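PDB 3JUR: Exo-poly-alpha-D-galacturonosidase from Thermotoga maritima, which probably hydrolyses the alpha-linked galacturonic acid chains of pectin from their ends, as a glycoside hydrolase of family 28 built on a right-handed parallel beta-helix. Local coordinates for residues Gly107-Asn112 against Arg274-Pro279; Lys166-Ala171 against Ser267-Asp272. All coordinates share one frame; numbering follows the deposited sequence.

In the fold
Both contacts join segments that project from the beta-helix, and both use the short helix 270-276, which leads from strand 263-265 to strand 280-291. Their centres are about 7 Å apart, on the same side of the chain's centre. Along the chain the order is 107-112, 166-171, 267-272 and 274-279, so contact 2 falls wholly within the span that contact 1 brings together. Strand 108-112 lies against helix 161-173 as well, while the backbone of G107 bonds to that of R269 and the amide of E109 to D272. Three excursions far apart in sequence are thereby packed against one another beside the beta-helix.

Contact 1. Residues Gly107-Asn112 against Arg274-Pro279; sequences GIELYN and RRIGVP
The carboxylate of E109 meets the last turn of helix 270-276 in two ways, a salt bridge to R275 and a packing contact with I276, which together join a strand to a helix end. E109 has the most surface buried here. Its OE2 takes a hydrogen bond of 3.1 Å from R275 NH2, with an N-H...O angle of 156°. The oxygen lies in the guanidinium plane but is approached from above the carboxylate plane, the two planes standing 50° apart. R275 suits this place because its long chain, bent at chi3 (61°), can bring NH2 to the glutamate while bonding D272 as well. I276 comes from the opposite direction, its CD1 3.6 Å from E109 CD, and its CG1 lies over one face of the R275 guanidinium, so a branched aliphatic chain packs against both charged groups. E109 OE1 is bonded to Y196 OH, which helps fix the carboxylate's rotation. Replacing E109 by an alanine would probably cost R275 this anionic partner, take one acceptor from Y196 OH and open a gap beside I276 CD1. Strand 108-112 pairs antiparallel with strand 103-105, whose R104 touches I276, and it also packs on helix 161-173.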
# COMPACT_ATOMS: atom_id res chain seq x y z
N GLY D 107 13.30 4.17 -42.69
CA GLY D 107 13.10 2.75 -42.96
C GLY D 107 13.01 2.31 -44.41
O GLY D 107 12.81 1.13 -44.68
N ILE D 108 13.15 3.25 -45.35
CA ILE D 108 13.12 2.90 -46.78
C ILE D 108 14.42 3.31 -47.47
O ILE D 108 14.86 4.46 -47.35
CB ILE D 108 11.87 3.49 -47.52
CG1 ILE D 108 10.57 2.97 -46.90
CG2 ILE D 108 11.91 3.15 -49.02
CD1 ILE D 108 9.34 3.78 -47.26
N GLU D 109 15.03 2.37 -48.19
CA GLU D 109 16.28 2.61 -48.91
C GLU D 109 16.08 3.54 -50.10
O GLU D 109 15.04 3.49 -50.77
CB GLU D 109 16.87 1.29 -49.41
CG GLU D 109 17.39 0.38 -48.30
CD GLU D 109 18.23 -0.76 -48.83
OE1 GLU D 109 19.16 -1.20 -48.11
OE2 GLU D 109 17.97 -1.22 -49.96
N LEU D 110 17.07 4.38 -50.35
CA LEU D 110 17.04 5.32 -51.47
C LEU D 110 18.45 5.85 -51.77
O LEU D 110 19.40 5.57 -51.03
CB LEU D 110 16.10 6.49 -51.16
CG LEU D 110 16.60 7.64 -50.27
CD1 LEU D 110 15.65 8.81 -50.34
CD2 LEU D 110 16.81 7.20 -48.82
N TYR D 111 18.56 6.60 -52.86
CA TYR D 111 19.75 7.40 -53.11
C TYR D 111 19.43 8.85 -52.80
O TYR D 111 18.47 9.42 -53.32
CB TYR D 111 20.26 7.20 -54.54
CG TYR D 111 21.06 5.93 -54.69
CD1 TYR D 111 22.45 5.95 -54.71
CD2 TYR D 111 20.42 4.69 -54.77
CE1 TYR D 111 23.19 4.77 -54.84
CE2 TYR D 111 21.14 3.51 -54.88
CZ TYR D 111 22.52 3.56 -54.92
OH TYR D 111 23.23 2.38 -55.03
N ASN D 112 20.23 9.43 -51.91
CA ASN D 112 19.96 10.76 -51.37
C ASN D 112 21.26 11.39 -50.88
O ASN D 112 22.33 10.78 -50.97
CB ASN D 112 18.94 10.65 -50.22
CG ASN D 112 18.40 12.01 -49.77
OD1 ASN D 112 18.26 12.94 -50.57
ND2 ASN D 112 18.10 12.12 -48.49
N ARG D 274 10.15 -5.71 -45.43
CA ARG D 274 9.86 -7.12 -45.69
C ARG D 274 10.74 -7.71 -46.79
O ARG D 274 11.14 -8.87 -46.69
CB ARG D 274 8.40 -7.35 -46.04
CG ARG D 274 7.47 -7.31 -44.87
CD ARG D 274 6.03 -7.36 -45.32
NE ARG D 274 5.31 -6.28 -44.67
CZ ARG D 274 4.71 -5.27 -45.30
NH1 ARG D 274 4.69 -5.21 -46.62
NH2 ARG D 274 4.11 -4.34 -44.58
N ARG D 275 11.00 -6.93 -47.83
CA ARG D 275 11.88 -7.34 -48.93
C ARG D 275 13.27 -7.72 -48.43
O ARG D 275 13.76 -8.82 -48.71
CB ARG D 275 11.97 -6.25 -50.02
CG ARG D 275 12.99 -6.54 -51.14
CD ARG D 275 13.16 -5.36 -52.10
NE ARG D 275 13.66 -4.14 -51.44
CZ ARG D 275 14.94 -3.80 -51.34
NH1 ARG D 275 15.89 -4.58 -51.85
NH2 ARG D 275 15.29 -2.68 -50.72
N ILE D 276 13.90 -6.81 -47.68
CA ILE D 276 15.24 -7.03 -47.13
C ILE D 276 15.19 -8.14 -46.07
O ILE D 276 16.07 -9.00 -46.02
CB ILE D 276 15.85 -5.72 -46.58
CG1 ILE D 276 16.08 -4.74 -47.74
CG2 ILE D 276 17.17 -5.98 -45.85
CD1 ILE D 276 16.10 -3.28 -47.33
N GLY D 277 14.14 -8.13 -45.25
CA GLY D 277 13.84 -9.19 -44.29
C GLY D 277 14.95 -9.53 -43.30
O GLY D 277 15.16 -10.70 -42.99
N VAL D 278 15.66 -8.51 -42.82
CA VAL D 278 16.72 -8.71 -41.84
C VAL D 278 16.33 -8.03 -40.53
O VAL D 278 16.07 -6.83 -40.51
CB VAL D 278 18.11 -8.19 -42.33
CG1 VAL D 278 19.15 -8.30 -41.22
CG2 VAL D 278 18.57 -8.97 -43.56
N PRO D 279 16.27 -8.80 -39.43
CA PRO D 279 15.86 -8.21 -38.16
C PRO D 279 17.00 -7.49 -37.47
O PRO D 279 18.16 -7.76 -37.78
CB PRO D 279 15.42 -9.42 -37.33
CG PRO D 279 16.19 -10.57 -37.88
CD PRO D 279 16.53 -10.25 -39.31

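Contact 2. Residues Lys166-Ala171 against Ser267-Asp272; sequences KLKEMA and SGRDAD
A171 and D272 bring the two backbones closest, their CA atoms 5.7 Å apart, and the contact there is by van der Waals packing. The CB atoms of A171 and D272 lie 4.2 Å apart, while the methyl of A271 stands against a backbone carbonyl, its CB 3.9 Å from A171 O. At A171, buried and pointing at the other segment, a small side chain lets the backbones come this near; A271 adds only its methyl.

No direct hydrogen bond crosses the contact, and the polar link is indirect. One water donates to A171 O at 2.9 Å and, more weakly, to D272 OD1 at 3.5 Å. The strongest partner of D272 is R180, which forms a salt bridge with OD1. An aspartate suits this place because its two oxygens can also serve R275 and the backbone of strand 108-112.

The third component is a pair of like charges. K168, whose chain runs extended beyond CG, crosses R269 at a slant, with CE 3.7 Å and NZ 3.9 Å from R269 NH2. With CG of R269 anti to the backbone N and a bend at chi3 (-72°), NH2 comes beside K168 CE. The repulsion is probably eased because R269 NH1 forms a salt bridge with E304, and D270 OD2, 6.5 Å from K168 NZ and too far for a salt bridge, may also temper it. R269 NE bonds to E106 O. Arginine suits the site because its several N-H groups can serve both of these acceptors.

This is plain packing of helix 161-173 on the start of helix 270-276, two excursions beside the beta-helix. Helix 161-173 is flanked here by strand 108-112 as well, where L167, K168 and A171 all touch I108.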
# COMPACT_ATOMS: atom_id res chain seq x y z
N LYS D 166 6.10 10.05 -52.02
CA LYS D 166 6.64 9.43 -53.24
C LYS D 166 7.52 8.22 -52.95
O LYS D 166 7.38 7.18 -53.60
CB LYS D 166 7.42 10.46 -54.08
CG LYS D 166 6.54 11.43 -54.85
CD LYS D 166 7.30 12.17 -55.96
CE LYS D 166 8.27 13.22 -55.41
NZ LYS D 166 8.88 14.01 -56.52
N LEU D 167 8.42 8.36 -51.98
CA LEU D 167 9.32 7.27 -51.57
C LEU D 167 8.56 6.01 -51.12
O LEU D 167 8.94 4.89 -51.48
CB LEU D 167 10.28 7.75 -50.46
CG LEU D 167 11.30 6.76 -49.90
CD1 LEU D 167 12.28 6.29 -50.96
CD2 LEU D 167 12.05 7.37 -48.72
N LYS D 168 7.49 6.20 -50.35
CA LYS D 168 6.66 5.07 -49.89
C LYS D 168 6.00 4.36 -51.07
O LYS D 168 6.01 3.13 -51.15
CB LYS D 168 5.61 5.54 -48.89
CG LYS D 168 6.17 5.92 -47.52
CD LYS D 168 5.08 6.51 -46.63
CE LYS D 168 5.60 6.80 -45.23
NZ LYS D 168 4.72 7.77 -44.51
N GLU D 169 5.44 5.15 -51.99
CA GLU D 169 4.80 4.62 -53.19
C GLU D 169 5.75 3.81 -54.07
O GLU D 169 5.39 2.75 -54.57
CB GLU D 169 4.11 5.73 -53.98
CG GLU D 169 2.66 5.93 -53.58
CD GLU D 169 2.14 7.33 -53.87
OE1 GLU D 169 2.34 7.84 -54.99
OE2 GLU D 169 1.52 7.92 -52.95
N MET D 170 6.98 4.32 -54.24
CA MET D 170 8.03 3.62 -54.98
C MET D 170 8.35 2.26 -54.35
O MET D 170 8.44 1.26 -55.06
CB MET D 170 9.30 4.46 -55.06
CG MET D 170 9.22 5.64 -56.00
SD MET D 170 10.55 6.83 -55.69
CE MET D 170 10.45 7.82 -57.19
N ALA D 171 8.50 2.23 -53.03
CA ALA D 171 8.79 0.98 -52.32
C ALA D 171 7.65 -0.02 -52.51
O ALA D 171 7.90 -1.20 -52.77
CB ALA D 171 9.05 1.25 -50.85
N SER D 267 14.24 -1.90 -38.23
CA SER D 267 14.59 -2.91 -39.24
C SER D 267 13.82 -2.75 -40.55
O SER D 267 13.45 -3.74 -41.21
CB SER D 267 14.41 -4.34 -38.68
OG SER D 267 13.07 -4.57 -38.29
N GLY D 268 13.59 -1.51 -40.95
CA GLY D 268 12.92 -1.22 -42.22
C GLY D 268 11.42 -1.06 -42.09
O GLY D 268 10.80 -1.54 -41.13
N ARG D 269 10.84 -0.39 -43.08
CA ARG D 269 9.43 -0.03 -43.06
C ARG D 269 8.68 -0.72 -44.19
O ARG D 269 9.13 -0.71 -45.34
CB ARG D 269 9.31 1.49 -43.18
CG ARG D 269 7.89 2.04 -43.26
CD ARG D 269 7.91 3.53 -43.58
NE ARG D 269 8.38 4.33 -42.45
CZ ARG D 269 7.61 5.12 -41.70
NH1 ARG D 269 8.14 5.80 -40.68
NH2 ARG D 269 6.31 5.23 -41.96
N ASP D 270 7.54 -1.31 -43.86
CA ASP D 270 6.59 -1.85 -44.84
C ASP D 270 7.26 -2.75 -45.90
O ASP D 270 8.16 -3.53 -45.56
CB ASP D 270 5.76 -0.72 -45.46
CG ASP D 270 5.02 0.12 -44.41
OD1 ASP D 270 4.88 -0.32 -43.24
OD2 ASP D 270 4.58 1.24 -44.74
N ALA D 271 6.82 -2.65 -47.15
CA ALA D 271 7.32 -3.53 -48.22
C ALA D 271 8.85 -3.62 -48.30
O ALA D 271 9.39 -4.72 -48.44
CB ALA D 271 6.73 -3.13 -49.57
N ASP D 272 9.53 -2.48 -48.19
CA ASP D 272 11.00 -2.43 -48.27
C ASP D 272 11.65 -3.21 -47.12
O ASP D 272 12.63 -3.91 -47.32
CB ASP D 272 11.49 -0.98 -48.26
CG ASP D 272 12.73 -0.78 -49.11
OD1 ASP D 272 12.66 -1.03 -50.33
OD2 ASP D 272 13.77 -0.37 -48.57
O HOH W 1 10.18 -2.79 -51.99